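Local coordinates for protein Ddb_g0293866 (PDB 5LW6) that binds ADP-ribose through the macrodomain that forms this chain, part of a longer protein that probably senses DNA damage and binds poly-ADP-ribose, at residues N134-T148 against K156-D168. Residues are numbered along the deposited sequence; the frame is centred on the assembly and turned at random.
Sequences NSLEQFNLGCKLFAT and KTPQNKQLYEMLD
Asn134 and Gln162 bring the two backbones nearest, CA to CA 5.4 Å, where the chain leading into the 3-10 segment near 136-138 meets the first turn of helix 161-167. After Phe139 the first segment turns away from the helix and comes back to it as strand 145-148, with the CA to CB bonds of Phe139, Phe146 and Thr148 directed toward the helical segment. The ring of Phe139 is sandwiched. Gln138 CG lies over one face, 3.3 Å above the plane, and the selenium of selenomethionine Met166 over the opposite one. The Met-aromatic geometry is clear, since SE stands 3.7 Å from the centroid of the Phe139 ring and only 17° off its normal. Met166 takes its bend at chi3 (81°), which keeps the terminal CE near CG and CD2 of the same ring. Leu163 CD1 approaches Phe139 CE1 obliquely at 3.8 Å, and Gln162 CG nears CE2. Replacing Phe139 with alanine would probably open a gap between Gln138 and Met166, leaving the selenium without its aromatic partner and Leu163 CD1 with less to pack on. Within the macrodomain's mixed sheet, strand 145-149 runs between parallel strands 55-59 and 213-217, and this contact lays helix 161-167 against its Phe146 and Thr148 side chains. The two methyls of Leu163 split between partners, CD1 also reaching Phe146 CE1, more loosely, and CD2 meeting Thr148 CG2 tip to tip at 3.6 Å. Leu205 of helix 204-207 also packs on Leu163. Thr148 OG1 receives a weak hydrogen bond from Asn160 ND2 (3.3 Å, 155° at the hydrogen). The other end of that amide is held too, because Asn160 OD1 accepts the backbone N of Thr157 at 2.7 Å. At the outer margin, Leu136 CD2 rests against Gln162 NE2, their side chains crossing at about a right angle.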
loop_
_atom_site.group_PDB
_atom_site.type_symbol
_atom_site.label_atom_id
_atom_site.label_comp_id
_atom_site.label_asym_id
_atom_site.label_seq_id
_atom_site.Cartn_x
_atom_site.Cartn_y
_atom_site.Cartn_z
ATOM N N ASN A 134 -11.755 7.081 -3.179
ATOM C CA ASN A 134 -11.440 8.228 -4.050
ATOM C C ASN A 134 -11.427 9.568 -3.310
ATOM O O ASN A 134 -11.325 10.571 -3.945
ATOM C CB ASN A 134 -12.392 8.274 -5.250
ATOM C CG ASN A 134 -12.072 7.165 -6.260
ATOM O OD1 ASN A 134 -12.901 6.300 -6.534
ATOM N ND2 ASN A 134 -10.915 7.177 -6.757
ATOM N N SER A 135 -11.464 9.545 -1.988
ATOM C CA SER A 135 -11.535 10.786 -1.219
ATOM C C SER A 135 -10.314 11.641 -1.358
ATOM O O SER A 135 -9.226 11.134 -1.278
ATOM C CB SER A 135 -11.649 10.524 0.311
ATOM O OG SER A 135 -12.903 9.985 0.597
ATOM N N LEU A 136 -10.499 12.973 -1.420
ATOM C CA LEU A 136 -9.336 13.821 -1.563
ATOM C C LEU A 136 -8.468 13.913 -0.349
ATOM O O LEU A 136 -7.258 14.269 -0.456
ATOM C CB LEU A 136 -9.714 15.238 -2.054
ATOM C CG LEU A 136 -9.979 15.313 -3.560
ATOM C CD1 LEU A 136 -10.492 16.700 -3.925
ATOM C CD2 LEU A 136 -8.727 15.042 -4.377
ATOM N N GLU A 137 -9.045 13.642 0.827
ATOM C CA GLU A 137 -8.297 13.743 2.095
ATOM C C GLU A 137 -7.127 12.789 2.180
ATOM O O GLU A 137 -6.249 12.946 2.965
ATOM C CB GLU A 137 -9.270 13.465 3.262
ATOM C CG GLU A 137 -9.856 12.036 3.132
ATOM C CD GLU A 137 -10.863 11.609 4.200
ATOM O OE1 GLU A 137 -10.473 11.616 5.433
ATOM O OE2 GLU A 137 -12.002 11.214 3.799
ATOM N N GLN A 138 -7.076 11.780 1.333
ATOM C CA GLN A 138 -6.007 10.795 1.392
ATOM C C GLN A 138 -4.647 11.194 0.855
ATOM O O GLN A 138 -3.665 10.547 1.124
ATOM C CB GLN A 138 -6.474 9.562 0.654
ATOM C CG GLN A 138 -6.360 9.543 -0.820
ATOM C CD GLN A 138 -7.089 8.301 -1.393
ATOM O OE1 GLN A 138 -6.544 7.191 -1.396
ATOM N NE2 GLN A 138 -8.339 8.488 -1.795
ATOM N N PHE A 139 -4.570 12.303 0.143
ATOM C CA PHE A 139 -3.380 12.591 -0.628
ATOM C C PHE A 139 -2.352 13.504 0.064
ATOM O O PHE A 139 -1.176 13.456 -0.293
ATOM C CB PHE A 139 -3.829 13.189 -1.952
ATOM C CG PHE A 139 -4.598 12.212 -2.767
ATOM C CD1 PHE A 139 -4.030 11.049 -3.223
ATOM C CD2 PHE A 139 -5.912 12.435 -3.040
ATOM C CE1 PHE A 139 -4.778 10.160 -3.942
ATOM C CE2 PHE A 139 -6.692 11.519 -3.693
ATOM C CZ PHE A 139 -6.091 10.359 -4.155
ATOM N N ASN A 140 -2.778 14.294 1.056
ATOM C CA ASN A 140 -1.834 15.169 1.696
ATOM C C ASN A 140 -1.523 14.725 3.121
ATOM O O ASN A 140 -1.616 15.525 4.043
ATOM C CB ASN A 140 -2.344 16.632 1.650
ATOM C CG ASN A 140 -1.248 17.668 1.839
ATOM O OD1 ASN A 140 -0.083 17.365 1.767
ATOM N ND2 ASN A 140 -1.632 18.905 2.040
ATOM N N LEU A 141 -1.037 13.501 3.291
ATOM C CA LEU A 141 -0.724 12.962 4.624
ATOM C C LEU A 141 0.738 13.009 4.947
ATOM O O LEU A 141 1.142 12.411 5.917
ATOM C CB LEU A 141 -1.229 11.520 4.733
ATOM C CG LEU A 141 -2.699 11.336 4.356
ATOM C CD1 LEU A 141 -2.960 9.846 4.452
ATOM C CD2 LEU A 141 -3.629 12.056 5.291
ATOM N N GLY A 142 1.535 13.652 4.106
ATOM C CA GLY A 142 2.941 13.862 4.373
ATOM C C GLY A 142 3.817 12.632 4.133
ATOM O O GLY A 142 4.821 12.434 4.858
ATOM N N CYS A 143 3.463 11.799 3.156
ATOM C CA CYS A 143 4.212 10.563 2.922
ATOM C C CYS A 143 4.839 10.635 1.558
ATOM O O CYS A 143 4.172 11.039 0.611
ATOM C CB CYS A 143 3.320 9.342 2.989
ATOM S SG CYS A 143 2.729 9.013 4.708
ATOM N N LYS A 144 6.111 10.267 1.467
ATOM C CA LYS A 144 6.817 10.278 0.231
ATOM C C LYS A 144 6.468 9.136 -0.722
ATOM O O LYS A 144 6.703 9.248 -1.955
ATOM C CB LYS A 144 8.329 10.349 0.477
ATOM C CG LYS A 144 8.708 11.696 1.032
ATOM C CD LYS A 144 10.229 11.824 1.025
ATOM C CE LYS A 144 10.708 13.054 1.848
ATOM N NZ LYS A 144 10.508 14.190 0.925
ATOM N N LEU A 145 5.900 8.057 -0.166
ATOM C CA LEU A 145 5.495 6.911 -0.927
ATOM C C LEU A 145 3.968 6.719 -0.708
ATOM O O LEU A 145 3.486 6.767 0.390
ATOM C CB LEU A 145 6.213 5.598 -0.577
ATOM C CG LEU A 145 7.743 5.632 -0.763
ATOM C CD1 LEU A 145 8.295 6.191 0.510
ATOM C CD2 LEU A 145 8.294 4.227 -1.037
ATOM N N PHE A 146 3.246 6.564 -1.809
ATOM C CA PHE A 146 1.786 6.443 -1.766
ATOM C C PHE A 146 1.414 5.164 -2.506
ATOM O O PHE A 146 1.714 5.055 -3.682
ATOM C CB PHE A 146 1.117 7.649 -2.420
ATOM C CG PHE A 146 -0.381 7.659 -2.244
ATOM C CD1 PHE A 146 -1.212 6.969 -3.114
ATOM C CD2 PHE A 146 -0.944 8.272 -1.185
ATOM C CE1 PHE A 146 -2.587 6.915 -2.950
ATOM C CE2 PHE A 146 -2.310 8.281 -1.002
ATOM C CZ PHE A 146 -3.149 7.584 -1.826
ATOM N N ALA A 147 0.772 4.232 -1.807
ATOM C CA ALA A 147 0.391 2.919 -2.353
ATOM C C ALA A 147 -1.086 2.924 -2.668
ATOM O O ALA A 147 -1.926 3.461 -1.881
ATOM C CB ALA A 147 0.673 1.834 -1.381
ATOM N N THR A 148 -1.414 2.285 -3.792
ATOM C CA THR A 148 -2.786 2.101 -4.247
ATOM C C THR A 148 -3.003 0.670 -4.723
ATOM O O THR A 148 -2.136 0.098 -5.357
ATOM C CB THR A 148 -3.110 3.134 -5.376
ATOM O OG1 THR A 148 -4.492 3.082 -5.725
ATOM C CG2 THR A 148 -2.283 2.943 -6.599
ATOM N N LYS A 156 -5.547 2.190 -14.522
ATOM C CA LYS A 156 -6.609 2.836 -13.714
ATOM C C LYS A 156 -7.762 1.946 -13.379
ATOM O O LYS A 156 -8.258 1.188 -14.255
ATOM C CB LYS A 156 -7.105 4.032 -14.480
ATOM C CG LYS A 156 -8.173 4.774 -13.716
ATOM C CD LYS A 156 -8.596 5.992 -14.520
ATOM C CE LYS A 156 -9.898 5.707 -15.221
ATOM N NZ LYS A 156 -9.938 6.585 -16.420
ATOM N N THR A 157 -8.190 1.946 -12.114
ATOM C CA THR A 157 -9.409 1.238 -11.756
ATOM C C THR A 157 -10.445 2.249 -11.294
ATOM O O THR A 157 -10.052 3.380 -11.007
ATOM C CB THR A 157 -9.199 0.216 -10.604
ATOM O OG1 THR A 157 -9.225 0.887 -9.361
ATOM C CG2 THR A 157 -7.901 -0.510 -10.694
ATOM N N PRO A 158 -11.738 1.850 -11.175
ATOM C CA PRO A 158 -12.695 2.821 -10.680
ATOM C C PRO A 158 -12.389 3.280 -9.244
ATOM O O PRO A 158 -12.772 4.402 -8.837
ATOM C CB PRO A 158 -14.017 2.063 -10.742
ATOM C CG PRO A 158 -13.805 1.033 -11.758
ATOM C CD PRO A 158 -12.404 0.574 -11.540
ATOM N N GLN A 159 -11.711 2.424 -8.476
ATOM C CA GLN A 159 -11.355 2.761 -7.092
ATOM C C GLN A 159 -10.164 3.690 -6.917
ATOM O O GLN A 159 -9.941 4.197 -5.797
ATOM C CB GLN A 159 -11.086 1.477 -6.324
ATOM C CG GLN A 159 -12.372 0.736 -5.978
ATOM C CD GLN A 159 -13.056 0.082 -7.171
ATOM O OE1 GLN A 159 -12.442 -0.574 -8.008
ATOM N NE2 GLN A 159 -14.334 0.270 -7.244
ATOM N N ASN A 160 -9.361 3.845 -7.955
ATOM C CA ASN A 160 -8.232 4.816 -7.906
ATOM C C ASN A 160 -8.283 5.813 -9.038
ATOM O O ASN A 160 -7.315 6.437 -9.378
ATOM C CB ASN A 160 -6.885 4.104 -7.787
ATOM C CG ASN A 160 -6.563 3.230 -8.962
ATOM O OD1 ASN A 160 -7.163 3.349 -10.034
ATOM N ND2 ASN A 160 -5.584 2.376 -8.787
ATOM N N LYS A 161 -9.478 6.029 -9.545
ATOM C CA LYS A 161 -9.708 7.046 -10.561
ATOM C C LYS A 161 -9.167 8.394 -10.182
ATOM O O LYS A 161 -8.518 9.065 -10.968
ATOM C CB LYS A 161 -11.245 7.103 -10.793
ATOM C CG LYS A 161 -11.716 8.168 -11.782
ATOM C CD LYS A 161 -13.238 8.064 -11.898
ATOM C CE LYS A 161 -13.814 8.855 -13.100
ATOM N NZ LYS A 161 -13.398 10.264 -13.073
ATOM N N GLN A 162 -9.375 8.785 -8.938
ATOM C CA GLN A 162 -9.006 10.183 -8.504
ATOM C C GLN A 162 -7.519 10.379 -8.499
ATOM O O GLN A 162 -7.019 11.351 -9.012
ATOM C CB GLN A 162 -9.593 10.492 -7.144
ATOM C CG GLN A 162 -9.229 11.806 -6.545
ATOM C CD GLN A 162 -9.730 12.979 -7.380
ATOM O OE1 GLN A 162 -10.886 13.024 -7.814
ATOM N NE2 GLN A 162 -8.834 13.894 -7.667
ATOM N N LEU A 163 -6.810 9.363 -7.977
ATOM C CA LEU A 163 -5.366 9.331 -8.081
ATOM C C LEU A 163 -4.866 9.476 -9.524
ATOM O O LEU A 163 -4.021 10.301 -9.786
ATOM C CB LEU A 163 -4.826 8.082 -7.412
ATOM C CG LEU A 163 -3.339 7.834 -7.561
ATOM C CD1 LEU A 163 -2.491 8.795 -6.693
ATOM C CD2 LEU A 163 -3.042 6.382 -7.247
ATOM N N TYR A 164 -5.414 8.677 -10.421
ATOM C CA TYR A 164 -4.989 8.655 -11.818
ATOM C C TYR A 164 -5.286 9.988 -12.500
ATOM O O TYR A 164 -4.438 10.451 -13.226
ATOM C CB TYR A 164 -5.638 7.490 -12.567
ATOM C CG TYR A 164 -4.824 6.217 -12.448
ATOM C CD1 TYR A 164 -4.717 5.499 -11.262
ATOM C CD2 TYR A 164 -4.045 5.751 -13.511
ATOM C CE1 TYR A 164 -3.930 4.378 -11.182
ATOM C CE2 TYR A 164 -3.267 4.638 -13.412
ATOM C CZ TYR A 164 -3.182 3.945 -12.249
ATOM O OH TYR A 164 -2.342 2.849 -12.125
ATOM N N GLU A 165 -6.414 10.635 -12.168
ATOM C CA GLU A 165 -6.680 11.965 -12.733
ATOM C C GLU A 165 -5.649 12.993 -12.324
ATOM O O GLU A 165 -5.221 13.816 -13.113
ATOM C CB GLU A 165 -8.072 12.352 -12.372
ATOM C CG GLU A 165 -8.911 11.530 -13.302
ATOM C CD GLU A 165 -10.390 11.518 -13.086
ATOM O OE1 GLU A 165 -10.980 10.609 -13.705
ATOM O OE2 GLU A 165 -10.982 12.350 -12.358
HETATM N N MSE A 166 -5.146 12.838 -11.116
HETATM C CA MSE A 166 -4.167 13.691 -10.587
HETATM C C MSE A 166 -2.793 13.473 -11.190
HETATM O O MSE A 166 -2.036 14.362 -11.203
HETATM C CB MSE A 166 -4.139 13.509 -9.054
HETATM C CG MSE A 166 -5.461 13.957 -8.441
HETATM SE SE MSE A 166 -5.494 13.328 -6.532
HETATM C CE MSE A 166 -4.391 14.795 -5.826
ATOM N N LEU A 167 -2.509 12.261 -11.669
ATOM C CA LEU A 167 -1.210 11.864 -12.250
ATOM C C LEU A 167 -1.193 12.148 -13.752
ATOM O O LEU A 167 -0.114 12.287 -14.321
ATOM C CB LEU A 167 -0.975 10.349 -12.052
ATOM C CG LEU A 167 -0.705 9.907 -10.600
ATOM C CD1 LEU A 167 -0.932 8.426 -10.372
ATOM C CD2 LEU A 167 0.708 10.325 -10.206
ATOM N N ASP A 168 -2.407 12.264 -14.311
ATOM C CA ASP A 168 -2.749 12.147 -15.748
ATOM C C ASP A 168 -2.706 10.692 -16.203
ATOM O O ASP A 168 -1.627 10.113 -16.318
ATOM C CB ASP A 168 -1.838 12.953 -16.652
ATOM C CG ASP A 168 -2.361 12.964 -18.107
ATOM O OD1 ASP A 168 -3.314 13.726 -18.369
ATOM O OD2 ASP A 168 -1.894 12.147 -18.935
#